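Local coordinates for peptidase M3B, oligoendopeptidase F (Enterococcus faecium, PDB 2QR4), which probably hydrolyses peptide bonds in oligopeptides as a zinc-dependent endopeptidase of the M3 family, at residues F211-H222 and W490-N499. Sequence-based numbering, arbitrary orientation.
Sequences FASTLGTHIKGH and WSRIPHFYYN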
ATOM      1  N   PHE A 211       5.160   6.319   5.886  1.00 37.69           N
ATOM      2  CA  PHE A 211       4.427   7.298   5.098  1.00 39.30           C
ATOM      3  C   PHE A 211       5.043   7.582   3.720  1.00 41.52           C
ATOM      4  O   PHE A 211       4.318   7.746   2.740  1.00 44.12           O
ATOM      5  CB  PHE A 211       4.291   8.586   5.885  1.00 38.61           C
ATOM      6  CG  PHE A 211       3.329   8.495   7.032  1.00 41.12           C
ATOM      7  CD1 PHE A 211       2.014   8.098   6.824  1.00 46.00           C
ATOM      8  CD2 PHE A 211       3.727   8.826   8.314  1.00 41.56           C
ATOM      9  CE1 PHE A 211       1.110   8.041   7.873  1.00 36.28           C
ATOM     10  CE2 PHE A 211       2.826   8.758   9.371  1.00 41.78           C
ATOM     11  CZ  PHE A 211       1.520   8.363   9.143  1.00 39.62           C
ATOM     12  N   ALA A 212       6.370   7.618   3.631  1.00 40.69           N
ATOM     13  CA  ALA A 212       7.018   7.789   2.329  1.00 41.40           C
ATOM     14  C   ALA A 212       6.628   6.629   1.421  1.00 43.19           C
ATOM     15  O   ALA A 212       6.355   6.807   0.241  1.00 44.94           O
ATOM     16  CB  ALA A 212       8.531   7.836   2.483  1.00 35.61           C
ATOM     17  N   SER A 213       6.626   5.439   1.998  1.00 36.96           N
ATOM     18  CA  SER A 213       6.250   4.236   1.306  1.00 42.60           C
ATOM     19  C   SER A 213       4.796   4.319   0.834  1.00 41.24           C
ATOM     20  O   SER A 213       4.513   4.080  -0.336  1.00 44.07           O
ATOM     21  CB  SER A 213       6.475   3.024   2.225  1.00 40.51           C
ATOM     22  OG  SER A 213       6.050   1.818   1.606  1.00 44.92           O
ATOM     23  N   THR A 214       3.875   4.674   1.726  1.00 38.39           N
ATOM     24  CA  THR A 214       2.442   4.746   1.325  1.00 43.90           C
ATOM     25  C   THR A 214       2.206   5.840   0.295  1.00 42.80           C
ATOM     26  O   THR A 214       1.520   5.622  -0.697  1.00 48.05           O
ATOM     27  CB  THR A 214       1.459   4.917   2.526  1.00 39.67           C
ATOM     28  OG1 THR A 214       1.873   6.012   3.362  1.00 47.23           O
ATOM     29  CG2 THR A 214       1.418   3.647   3.369  1.00 32.38           C
ATOM     30  N   LEU A 215       2.817   7.005   0.504  1.00 45.84           N
ATOM     31  CA  LEU A 215       2.600   8.142  -0.396  1.00 45.59           C
ATOM     32  C   LEU A 215       3.309   7.923  -1.725  1.00 43.54           C
ATOM     33  O   LEU A 215       2.725   8.116  -2.787  1.00 44.49           O
ATOM     34  CB  LEU A 215       3.044   9.451   0.254  1.00 42.15           C
ATOM     35  CG  LEU A 215       2.869  10.721  -0.575  1.00 46.78           C
ATOM     36  CD1 LEU A 215       1.410  10.882  -1.091  1.00 38.56           C
ATOM     37  CD2 LEU A 215       3.327  11.941   0.215  1.00 41.52           C
ATOM     38  N   GLY A 216       4.568   7.501  -1.651  1.00 41.02           N
ATOM     39  CA  GLY A 216       5.314   7.031  -2.818  1.00 33.71           C
ATOM     40  C   GLY A 216       4.565   6.048  -3.713  1.00 44.25           C
ATOM     41  O   GLY A 216       4.542   6.198  -4.941  1.00 46.13           O
ATOM     42  N   THR A 217       3.940   5.039  -3.113  1.00 44.16           N
ATOM     43  CA  THR A 217       3.148   4.083  -3.890  1.00 41.69           C
ATOM     44  C   THR A 217       1.986   4.782  -4.614  1.00 50.39           C
ATOM     45  O   THR A 217       1.710   4.522  -5.791  1.00 45.77           O
ATOM     46  CB  THR A 217       2.603   2.983  -2.987  1.00 50.76           C
ATOM     47  OG1 THR A 217       3.696   2.322  -2.327  1.00 49.07           O
ATOM     48  CG2 THR A 217       1.819   1.984  -3.811  1.00 47.94           C
ATOM     49  N   HIS A 218       1.324   5.687  -3.899  1.00 43.16           N
ATOM     50  CA  HIS A 218       0.177   6.416  -4.429  1.00 42.65           C
ATOM     51  C   HIS A 218       0.610   7.209  -5.640  1.00 38.84           C
ATOM     52  O   HIS A 218      -0.059   7.202  -6.672  1.00 47.80           O
ATOM     53  CB  HIS A 218      -0.385   7.389  -3.372  1.00 38.25           C
ATOM     54  CG  HIS A 218      -1.644   8.066  -3.790  1.00 43.50           C
ATOM     55  ND1 HIS A 218      -2.841   7.387  -3.917  1.00 51.74           N
ATOM     56  CD2 HIS A 218      -1.905   9.359  -4.096  1.00 46.19           C
ATOM     57  CE1 HIS A 218      -3.785   8.235  -4.288  1.00 48.28           C
ATOM     58  NE2 HIS A 218      -3.244   9.436  -4.406  1.00 50.22           N
ATOM     59  N   ILE A 219       1.742   7.896  -5.496  1.00 43.74           N
ATOM     60  CA  ILE A 219       2.318   8.705  -6.570  1.00 41.74           C
ATOM     61  C   ILE A 219       2.741   7.855  -7.778  1.00 48.35           C
ATOM     62  O   ILE A 219       2.415   8.183  -8.922  1.00 49.06           O
ATOM     63  CB  ILE A 219       3.461   9.558  -6.018  1.00 47.47           C
ATOM     64  CG1 ILE A 219       2.859  10.753  -5.262  1.00 45.39           C
ATOM     65  CG2 ILE A 219       4.375  10.018  -7.115  1.00 36.52           C
ATOM     66  CD1 ILE A 219       3.814  11.351  -4.316  1.00 65.86           C
ATOM     67  N   LYS A 220       3.413   6.736  -7.513  1.00 38.92           N
ATOM     68  CA  LYS A 220       3.727   5.760  -8.547  1.00 44.95           C
ATOM     69  C   LYS A 220       2.512   5.324  -9.371  1.00 43.16           C
ATOM     70  O   LYS A 220       2.603   5.198 -10.590  1.00 51.94           O
ATOM     71  CB  LYS A 220       4.414   4.530  -7.938  1.00 44.56           C
ATOM     72  CG  LYS A 220       5.899   4.601  -8.044  1.00 45.13           C
ATOM     73  CD  LYS A 220       6.618   3.485  -7.276  1.00 61.44           C
ATOM     74  CE  LYS A 220       8.066   3.879  -7.043  1.00 54.20           C
ATOM     75  NZ  LYS A 220       8.574   4.663  -8.237  1.00 48.59           N
ATOM     76  N   GLY A 221       1.381   5.094  -8.712  1.00 42.94           N
ATOM     77  CA  GLY A 221       0.148   4.683  -9.416  1.00 30.86           C
ATOM     78  C   GLY A 221      -0.379   5.737 -10.372  1.00 44.42           C
ATOM     79  O   GLY A 221      -0.815   5.402 -11.483  1.00 47.22           O
ATOM     80  N   HIS A 222      -0.341   7.010  -9.952  1.00 38.96           N
ATOM     81  CA  HIS A 222      -0.712   8.120 -10.839  1.00 44.21           C
ATOM     82  C   HIS A 222       0.178   8.183 -12.079  1.00 44.92           C
ATOM     83  O   HIS A 222      -0.299   8.385 -13.193  1.00 47.44           O
ATOM     84  CB  HIS A 222      -0.621   9.465 -10.120  1.00 40.86           C
ATOM     85  CG  HIS A 222      -1.635   9.643  -9.041  1.00 50.93           C
ATOM     86  ND1 HIS A 222      -1.511  10.603  -8.059  1.00 47.56           N
ATOM     87  CD2 HIS A 222      -2.785   8.976  -8.780  1.00 44.22           C
ATOM     88  CE1 HIS A 222      -2.545  10.523  -7.243  1.00 47.78           C
ATOM     89  NE2 HIS A 222      -3.335   9.546  -7.659  1.00 51.91           N
ATOM     90  N   TRP A 490       4.939  16.953   5.342  1.00 40.28           N
ATOM     91  CA  TRP A 490       4.374  16.335   4.119  1.00 39.90           C
ATOM     92  C   TRP A 490       3.627  15.047   4.433  1.00 44.27           C
ATOM     93  O   TRP A 490       2.703  14.670   3.706  1.00 42.75           O
ATOM     94  CB  TRP A 490       5.453  16.041   3.068  1.00 33.04           C
ATOM     95  CG  TRP A 490       6.519  15.160   3.600  1.00 44.62           C
ATOM     96  CD1 TRP A 490       7.703  15.547   4.178  1.00 36.80           C
ATOM     97  CD2 TRP A 490       6.495  13.730   3.649  1.00 39.28           C
ATOM     98  NE1 TRP A 490       8.414  14.437   4.586  1.00 42.19           N
ATOM     99  CE2 TRP A 490       7.693  13.310   4.273  1.00 41.00           C
ATOM    100  CE3 TRP A 490       5.571  12.762   3.235  1.00 38.94           C
ATOM    101  CZ2 TRP A 490       7.993  11.962   4.486  1.00 35.66           C
ATOM    102  CZ3 TRP A 490       5.871  11.418   3.448  1.00 35.90           C
ATOM    103  CH2 TRP A 490       7.071  11.036   4.071  1.00 42.46           C
ATOM    104  N   SER A 491       4.014  14.390   5.525  1.00 35.90           N
ATOM    105  CA  SER A 491       3.533  13.054   5.814  1.00 38.62           C
ATOM    106  C   SER A 491       2.184  13.018   6.525  1.00 41.30           C
ATOM    107  O   SER A 491       1.595  11.951   6.677  1.00 47.19           O
ATOM    108  CB  SER A 491       4.580  12.268   6.624  1.00 45.54           C
ATOM    109  OG  SER A 491       4.679  12.744   7.958  1.00 43.51           O
ATOM    110  N   ARG A 492       1.689  14.168   6.964  1.00 40.28           N
ATOM    111  CA  ARG A 492       0.427  14.177   7.698  1.00 49.89           C
ATOM    112  C   ARG A 492      -0.719  14.813   6.912  1.00 45.09           C
ATOM    113  O   ARG A 492      -1.847  14.896   7.402  1.00 45.42           O
ATOM    114  CB  ARG A 492       0.590  14.839   9.066  1.00 51.74           C
ATOM    115  CG  ARG A 492       1.007  16.291   9.008  1.00 48.58           C
ATOM    116  CD  ARG A 492       1.325  16.849  10.409  1.00 44.73           C
ATOM    117  NE  ARG A 492       0.144  17.386  11.064  1.00 53.86           N
ATOM    118  CZ  ARG A 492      -0.306  18.628  10.901  1.00 64.91           C
ATOM    119  NH1 ARG A 492      -1.406  19.015  11.534  1.00 57.89           N
ATOM    120  NH2 ARG A 492       0.333  19.482  10.103  1.00 60.72           N
ATOM    121  N   ILE A 493      -0.436  15.210   5.675  1.00 42.46           N
ATOM    122  CA  ILE A 493      -1.410  15.911   4.824  1.00 44.30           C
ATOM    123  C   ILE A 493      -2.215  14.946   3.944  1.00 40.97           C
ATOM    124  O   ILE A 493      -1.705  14.439   2.962  1.00 48.62           O
ATOM    125  CB  ILE A 493      -0.679  16.924   3.939  1.00 42.47           C
ATOM    126  CG1 ILE A 493      -0.026  17.994   4.828  1.00 43.21           C
ATOM    127  CG2 ILE A 493      -1.627  17.546   2.929  1.00 35.77           C
ATOM    128  CD1 ILE A 493       0.858  18.927   4.066  1.00 62.64           C
ATOM    129  N   PRO A 494      -3.480  14.699   4.302  1.00 36.94           N
ATOM    130  CA  PRO A 494      -4.373  13.757   3.597  1.00 47.08           C
ATOM    131  C   PRO A 494      -4.524  14.084   2.107  1.00 41.84           C
ATOM    132  O   PRO A 494      -4.719  13.184   1.284  1.00 45.52           O
ATOM    133  CB  PRO A 494      -5.742  13.950   4.301  1.00 37.60           C
ATOM    134  CG  PRO A 494      -5.433  14.607   5.614  1.00 39.62           C
ATOM    135  CD  PRO A 494      -4.155  15.390   5.421  1.00 43.28           C
ATOM    136  N   HIS A 495      -4.427  15.361   1.763  1.00 38.53           N
ATOM    137  CA  HIS A 495      -4.714  15.798   0.401  1.00 44.21           C
ATOM    138  C   HIS A 495      -3.718  15.299  -0.612  1.00 41.96           C
ATOM    139  O   HIS A 495      -4.018  15.275  -1.804  1.00 46.11           O
ATOM    140  CB  HIS A 495      -4.838  17.313   0.321  1.00 45.15           C
ATOM    141  CG  HIS A 495      -6.075  17.834   0.977  1.00 60.95           C
ATOM    142  ND1 HIS A 495      -6.099  18.257   2.290  1.00 68.24           N
ATOM    143  CD2 HIS A 495      -7.340  17.959   0.516  1.00 55.39           C
ATOM    144  CE1 HIS A 495      -7.324  18.644   2.599  1.00 64.90           C
ATOM    145  NE2 HIS A 495      -8.094  18.477   1.540  1.00 60.46           N
ATOM    146  N   PHE A 496      -2.545  14.882  -0.145  1.00 37.43           N
ATOM    147  CA  PHE A 496      -1.540  14.357  -1.058  1.00 38.08           C
ATOM    148  C   PHE A 496      -1.932  12.990  -1.579  1.00 37.64           C
ATOM    149  O   PHE A 496      -1.319  12.512  -2.527  1.00 38.56           O
ATOM    150  CB  PHE A 496      -0.177  14.271  -0.391  1.00 41.61           C
ATOM    151  CG  PHE A 496       0.490  15.591  -0.216  1.00 43.54           C
ATOM    152  CD1 PHE A 496       0.268  16.618  -1.131  1.00 39.29           C
ATOM    153  CD2 PHE A 496       1.353  15.810   0.850  1.00 38.02           C
ATOM    154  CE1 PHE A 496       0.898  17.847  -0.983  1.00 34.82           C
ATOM    155  CE2 PHE A 496       1.980  17.041   1.012  1.00 46.85           C
ATOM    156  CZ  PHE A 496       1.758  18.056   0.087  1.00 45.38           C
ATOM    157  N   TYR A 497      -2.925  12.363  -0.938  1.00 35.52           N
ATOM    158  CA  TYR A 497      -3.495  11.065  -1.381  1.00 42.30           C
ATOM    159  C   TYR A 497      -4.758  11.246  -2.249  1.00 45.39           C
ATOM    160  O   TYR A 497      -5.506  10.300  -2.506  1.00 43.59           O
ATOM    161  CB  TYR A 497      -3.823  10.156  -0.176  1.00 35.08           C
ATOM    162  CG  TYR A 497      -2.602   9.723   0.600  1.00 44.37           C
ATOM    163  CD1 TYR A 497      -1.921   8.547   0.267  1.00 35.77           C
ATOM    164  CD2 TYR A 497      -2.106  10.503   1.652  1.00 34.54           C
ATOM    165  CE1 TYR A 497      -0.794   8.146   0.976  1.00 39.90           C
ATOM    166  CE2 TYR A 497      -0.969  10.109   2.366  1.00 35.43           C
ATOM    167  CZ  TYR A 497      -0.326   8.928   2.025  1.00 39.96           C
ATOM    168  OH  TYR A 497       0.804   8.546   2.707  1.00 41.92           O
ATOM    169  N   TYR A 498      -5.009  12.472  -2.679  1.00 45.11           N
ATOM    170  CA  TYR A 498      -6.025  12.713  -3.686  1.00 42.29           C
ATOM    171  C   TYR A 498      -5.272  12.693  -5.007  1.00 52.39           C
ATOM    172  O   TYR A 498      -4.371  11.875  -5.192  1.00 53.66           O
ATOM    173  CB  TYR A 498      -6.709  14.050  -3.440  1.00 53.10           C
ATOM    174  CG  TYR A 498      -7.616  14.038  -2.223  1.00 56.63           C
ATOM    175  CD1 TYR A 498      -7.423  13.117  -1.196  1.00 62.62           C
ATOM    176  CD2 TYR A 498      -8.655  14.947  -2.092  1.00 71.72           C
ATOM    177  CE1 TYR A 498      -8.242  13.093  -0.078  1.00 57.07           C
ATOM    178  CE2 TYR A 498      -9.485  14.934  -0.971  1.00 75.21           C
ATOM    179  CZ  TYR A 498      -9.267  14.003   0.028  1.00 67.85           C
ATOM    180  OH  TYR A 498     -10.082  13.982   1.131  1.00 66.17           O
ATOM    181  N   ASN A 499      -5.602  13.594  -5.917  1.00 40.61           N
ATOM    182  CA  ASN A 499      -4.981  13.569  -7.236  1.00 37.33           C
ATOM    183  C   ASN A 499      -4.940  14.979  -7.834  1.00 34.98           C
ATOM    184  O   ASN A 499      -5.761  15.342  -8.674  1.00 30.00           O
ATOM    185  CB  ASN A 499      -5.759  12.604  -8.152  1.00 32.85           C
ATOM    186  CG  ASN A 499      -5.006  12.257  -9.426  1.00 41.92           C
ATOM    187  OD1 ASN A 499      -3.819  12.558  -9.565  1.00 44.55           O
ATOM    188  ND2 ASN A 499      -5.697  11.621 -10.366  1.00 40.59           N
TER
HETATM  189  O   HOH W   1      -5.757   9.224  -6.592  1.00 49.80           O
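In the mostly helical M3 peptidase fold, the buried face of helix 208-228 packs against the irregular linker between helices 461-476 and 503-520, with Tyr497 reaching from the linker to Thr214 and Leu215. The linker includes 3-10 segments at 490-491 and 494-496; from the second, Phe496 meets Leu215 CD1 through its CB and carbonyl O, while its ring leads away from the helix. Tyr497 suits a buried place because its flat ring packs while its tip stays polar: OH lies 2.8 Å from Thr214 OG1 in a hydrogen bond that either hydroxyl could donate. Thr214 OG1 stands between its own backbone N and carbonyl carbon, a position that also brings it near Phe211 O. Over one ring face of Tyr497 comes a methyl of Leu215, CD1 lying 4.0 Å from the ring centroid and only 10° off the normal, a CH-pi contact; Phe153 of helix 143-160 also stacks on this ring. The other methyl, CD2, touches Trp490 CE3 at 3.9 Å, so the two methyls of the branched leucine each meet a different aromatic ring. Trp490 directs its six-membered edge at the helix backbone, CH2 standing 3.5 Å from Ala212 N, an approach the short alanine side chain probably permits, its CB also touching CH2; Trp490 NE1 bonds to Ser465. Phe211 lays a ring face over Ser491 O. Toward the other end, imidazole serves by face and by N-H. His222 is stacked on the Asn499 amide, the planes 21° apart, and water 1 is hydrogen-bonded to His222 NE2 at 2.7 Å, in the ring plane. His218, its CG anti to the backbone N (chi1 -174°), extends across to the linker, where NE2 donates an almost straight hydrogen bond of 2.8 Å to Tyr498 O, the acceptor lying in the imidazole plane.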